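Local atomic coordinates of ethanolamine utilization protein EutJ (Carboxydothermus hydrogenoformans Z-2901, PDB entry 3H1Q), a protein that binds ATP, has the fold of the actin-like ATPase superfamily, and probably acts in ethanolamine utilization. Residues Arg207-Ile210 / Glu211-Leu215; Asn223-Gln226 / Thr227-Val230. All blocks are in the same frame, centred on the assembly; numbering follows the deposited sequence.

Contact 1: Arg207-Ile210 / Glu211-Leu215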
loop_
_atom_site.group_PDB
_atom_site.type_symbol
_atom_site.label_atom_id
_atom_site.label_comp_id
_atom_site.label_asym_id
_atom_site.label_seq_id
_atom_site.Cartn_x
_atom_site.Cartn_y
_atom_site.Cartn_z
ATOM N N ARG A 207 15.333 -4.360 13.707
ATOM C CA ARG A 207 14.811 -3.299 14.597
ATOM C C ARG A 207 15.423 -1.920 14.299
ATOM O O ARG A 207 14.687 -0.940 14.198
ATOM C CB ARG A 207 14.947 -3.708 16.100
ATOM C CG ARG A 207 14.617 -2.614 17.173
ATOM C CD ARG A 207 14.557 -3.155 18.647
ATOM N NE ARG A 207 13.457 -4.106 18.892
ATOM C CZ ARG A 207 12.165 -3.777 19.063
ATOM N NH1 ARG A 207 11.767 -2.504 19.037
ATOM N NH2 ARG A 207 11.253 -4.726 19.249
ATOM N N PRO A 208 16.766 -1.853 14.136
ATOM C CA PRO A 208 17.496 -0.608 13.871
ATOM C C PRO A 208 16.867 0.275 12.789
ATOM O O PRO A 208 16.737 1.493 12.979
ATOM C CB PRO A 208 18.879 -1.098 13.416
ATOM C CG PRO A 208 18.820 -2.597 13.393
ATOM C CD PRO A 208 17.698 -2.987 14.269
ATOM N N VAL A 209 16.465 -0.346 11.676
ATOM C CA VAL A 209 15.781 0.351 10.580
ATOM C C VAL A 209 14.475 1.017 11.052
ATOM O O VAL A 209 14.206 2.182 10.690
ATOM C CB VAL A 209 15.496 -0.598 9.386
ATOM C CG1 VAL A 209 15.419 0.180 8.086
ATOM C CG2 VAL A 209 16.549 -1.704 9.300
ATOM N N ILE A 210 13.693 0.278 11.862
ATOM C CA ILE A 210 12.428 0.774 12.442
ATOM C C ILE A 210 12.660 1.989 13.348
ATOM O O ILE A 210 11.885 2.958 13.306
ATOM C CB ILE A 210 11.668 -0.309 13.269
ATOM C CG1 ILE A 210 11.836 -1.711 12.664
ATOM C CG2 ILE A 210 10.182 0.102 13.524
ATOM C CD1 ILE A 210 10.621 -2.267 11.992
ATOM N N GLU A 211 13.719 1.934 14.160
ATOM C CA GLU A 211 14.090 3.064 15.013
ATOM C C GLU A 211 14.200 4.303 14.134
ATOM O O GLU A 211 13.467 5.290 14.327
ATOM C CB GLU A 211 15.434 2.824 15.733
ATOM C CG GLU A 211 15.594 1.462 16.470
ATOM C CD GLU A 211 16.870 1.343 17.341
ATOM O OE1 GLU A 211 17.461 2.380 17.721
ATOM O OE2 GLU A 211 17.274 0.194 17.647
ATOM N N LYS A 212 15.107 4.203 13.153
ATOM C CA LYS A 212 15.366 5.222 12.132
ATOM C C LYS A 212 14.079 5.758 11.523
ATOM O O LYS A 212 13.829 6.977 11.513
ATOM C CB LYS A 212 16.249 4.624 11.028
ATOM C CG LYS A 212 16.472 5.547 9.831
ATOM C CD LYS A 212 17.117 4.817 8.641
ATOM C CE LYS A 212 17.427 5.810 7.520
ATOM N NZ LYS A 212 18.856 5.752 7.035
HETATM N N MSE A 213 13.276 4.826 11.020
HETATM C CA MSE A 213 11.994 5.145 10.423
HETATM C C MSE A 213 11.169 6.071 11.311
HETATM O O MSE A 213 10.832 7.200 10.911
HETATM C CB MSE A 213 11.243 3.857 10.122
HETATM C CG MSE A 213 11.900 3.066 8.997
HETATM SE SE MSE A 213 10.841 1.559 8.309
HETATM C CE MSE A 213 12.087 0.908 6.964
ATOM N N ALA A 214 10.894 5.582 12.529
ATOM C CA ALA A 214 10.086 6.274 13.554
ATOM C C ALA A 214 10.562 7.689 13.900
ATOM O O ALA A 214 9.764 8.631 13.970
ATOM C CB ALA A 214 10.004 5.417 14.813
ATOM N N LEU A 215 11.870 7.820 14.098
ATOM C CA LEU A 215 12.483 9.109 14.408
ATOM C C LEU A 215 12.381 10.107 13.249
ATOM O O LEU A 215 12.263 11.323 13.468
ATOM C CB LEU A 215 13.926 8.911 14.886
ATOM C CG LEU A 215 13.942 7.987 16.121
ATOM C CD1 LEU A 215 15.315 7.351 16.432
ATOM C CD2 LEU A 215 13.336 8.686 17.345
#

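Contact 2: Asn223-Gln226 / Thr227-Val230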
loop_
_atom_site.group_PDB
_atom_site.type_symbol
_atom_site.label_atom_id
_atom_site.label_comp_id
_atom_site.label_asym_id
_atom_site.label_seq_id
_atom_site.Cartn_x
_atom_site.Cartn_y
_atom_site.Cartn_z
ATOM N N ASN A 223 6.518 19.417 14.007
ATOM C CA ASN A 223 5.987 20.711 13.585
ATOM C C ASN A 223 4.455 20.717 13.525
ATOM O O ASN A 223 3.833 21.782 13.376
ATOM C CB ASN A 223 6.609 21.152 12.250
ATOM C CG ASN A 223 7.908 21.938 12.439
ATOM O OD1 ASN A 223 8.897 21.424 12.976
ATOM N ND2 ASN A 223 7.907 23.195 11.995
ATOM N N TYR A 224 3.857 19.529 13.675
ATOM C CA TYR A 224 2.406 19.366 13.570
ATOM C C TYR A 224 1.709 18.846 14.810
ATOM O O TYR A 224 2.257 18.064 15.593
ATOM C CB TYR A 224 2.049 18.492 12.382
ATOM C CG TYR A 224 2.433 19.111 11.067
ATOM C CD1 TYR A 224 1.568 19.995 10.413
ATOM C CD2 TYR A 224 3.667 18.819 10.477
ATOM C CE1 TYR A 224 1.920 20.565 9.194
ATOM C CE2 TYR A 224 4.035 19.387 9.261
ATOM C CZ TYR A 224 3.153 20.256 8.620
ATOM O OH TYR A 224 3.511 20.828 7.417
ATOM N N ASP A 225 0.473 19.308 14.946
ATOM C CA ASP A 225 -0.428 18.985 16.035
ATOM C C ASP A 225 -0.262 17.567 16.607
ATOM O O ASP A 225 -0.299 16.573 15.870
ATOM C CB ASP A 225 -1.852 19.210 15.535
ATOM C CG ASP A 225 -2.873 19.008 16.596
ATOM O OD1 ASP A 225 -2.490 18.734 17.753
ATOM O OD2 ASP A 225 -4.068 19.127 16.274
ATOM N N GLN A 226 -0.092 17.485 17.924
ATOM C CA GLN A 226 0.089 16.200 18.601
ATOM C C GLN A 226 -1.218 15.491 18.963
ATOM O O GLN A 226 -1.211 14.284 19.244
ATOM C CB GLN A 226 0.960 16.358 19.842
ATOM C CG GLN A 226 2.406 16.737 19.552
ATOM C CD GLN A 226 3.081 15.751 18.633
ATOM O OE1 GLN A 226 3.571 16.118 17.558
ATOM N NE2 GLN A 226 3.097 14.480 19.039
ATOM N N THR A 227 -2.329 16.233 18.958
ATOM C CA THR A 227 -3.664 15.637 19.060
ATOM C C THR A 227 -3.806 14.570 17.977
ATOM O O THR A 227 -4.447 13.540 18.195
ATOM C CB THR A 227 -4.789 16.682 18.873
ATOM O OG1 THR A 227 -4.462 17.859 19.600
ATOM C CG2 THR A 227 -6.120 16.170 19.391
ATOM N N LEU A 228 -3.181 14.816 16.823
ATOM C CA LEU A 228 -3.320 13.960 15.645
ATOM C C LEU A 228 -3.041 12.476 15.886
ATOM O O LEU A 228 -1.917 12.105 16.293
ATOM C CB LEU A 228 -2.437 14.461 14.497
ATOM C CG LEU A 228 -2.860 15.749 13.790
ATOM C CD1 LEU A 228 -1.677 16.342 13.028
ATOM C CD2 LEU A 228 -4.070 15.506 12.871
ATOM N N PRO A 229 -4.074 11.628 15.642
ATOM C CA PRO A 229 -3.923 10.178 15.620
ATOM C C PRO A 229 -2.988 9.786 14.501
ATOM O O PRO A 229 -2.775 10.557 13.575
ATOM C CB PRO A 229 -5.341 9.684 15.343
ATOM C CG PRO A 229 -6.207 10.763 15.890
ATOM C CD PRO A 229 -5.491 12.017 15.511
ATOM N N VAL A 230 -2.432 8.592 14.600
ATOM C CA VAL A 230 -1.331 8.191 13.750
ATOM C C VAL A 230 -1.545 6.775 13.236
ATOM O O VAL A 230 -1.718 5.825 14.010
ATOM C CB VAL A 230 -0.011 8.313 14.502
ATOM C CG1 VAL A 230 1.125 7.692 13.723
ATOM C CG2 VAL A 230 0.254 9.760 14.784
#

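Contact 1: Arg207-Ile210 / Glu211-Leu215
Midway along helix 199-220, part of the actin-like ATPase fold, R207 to I210 and E211 to L215 form consecutive alpha-helical turns whose side chains meet mostly four residues apart. Four backbone bonds join the turns. E211 N donates to R207 O over 3.0 Å, K212 N to P208 O over 3.2 Å in a nearly straight bond (177° at the hydrogen), and M213 N and A214 N reach V209 O and I210 O in the same i to i+4 pattern. P208 lacks an N-H, and neither its nitrogen nor that of V209 is bonded to the preceding turn, so the helix is kinked there while its downstream bonding stays intact.

On the partly exposed flank that meets helix 242-250, E211 runs back over P208. With CG beside its own backbone N (chi1 -49°) and the chain extended beyond, its CG comes to 3.4 Å from R207 O, and its OE2 lies 3.9 Å from both P208 CA and R207 CG. R207 crosses it at roughly a right angle and bends at chi3, leaving NE 5.9 Å from OE2. The opposite charges may attract, but the nearest side-chain approach is of the carboxylate oxygen to the aliphatic CG. Both side chains also touch F249 of helix 242-250, and R207 touches E245 there as well.

The buried face is largely apolar. V209 packs on H173, L174 and V177 of helix 171-182, and M213, a selenomethionine, shares L174. The M213 side chain lies about 9 Å from the bound ATP and about 8 Å from the K193 side chain and from G148, both nucleotide-binding residues. V209 and M213 run side by side in the same direction, and the extended selenomethionine brings its terminal CE to 3.6 Å from V209 CG1.

Contact 2: Asn223-Gln226 / Thr227-Val230
OD1 of D225 is gripped twice by T227, once from its hydroxyl and once from its backbone N-H: OD1 lies 2.8 Å from both T227 OG1 and T227 N. The backbone bond, from residue i+2 to the side chain of residue i, makes this an Asx turn. The two donors use the oxygen differently: OG1 meets the syn lone pair of OD1, on the side of the other carboxylate oxygen, whereas N approaches from above the carboxylate plane, 51° out of it, in a bent bond of 145° at the hydrogen. D225 holds CG anti to its backbone N (chi1 -176°), which carries the carboxylate over the following peptides, and T227 keeps OG1 beside its own N, so hydroxyl and amide can converge on one oxygen. OD2, 3.6 Å from OG1, is a looser neighbour. Two donors on OD1 should restrain the carboxylate from rotating.

Beside the turn lies an apolar contact. L228 sets CD1 alongside D225, 3.8 Å from D225 CB, and also near the carbonyl oxygen of that residue. The same methyl approaches Y224 CB more loosely, at 4.4 Å, while the tyrosine side chain leads away and touches F165. An alanine in place of L228 would lose CG and both methyls and would probably leave D225 CB without its apolar cover and open a gap beside I142, which V230 would still touch.

The turn is exposed on its polar side and sits in the loop that leads from helix 199-220 to strand 230-233. V230 forms a backbone hydrogen bond with Q255. L228 packs on I142 of strand 141-146 and P229 forms a backbone hydrogen bond with I142, so the chain joins the sheet just after the turn.

The two contacts follow each other along the chain: contact 1 closes within helix 199-220, and contact 2 opens just after that helix ends, in the loop leading to strand 230-233. Their centres lie 19 Å apart and their nearest atoms about 9 Å, so they do not touch. Both belong to the part of the chain related to the cell division protein FtsA. Contact 1 lies among helices, between 171-182 and 242-250 and near the ATP site, the M213 side chain being about 9 Å from the nucleotide. Contact 2 is at the surface, away from the nucleotide, where the chain joins the four-stranded sheet beside strand 141-146. Together they mark the path of a helix-to-strand connection in this actin-like fold.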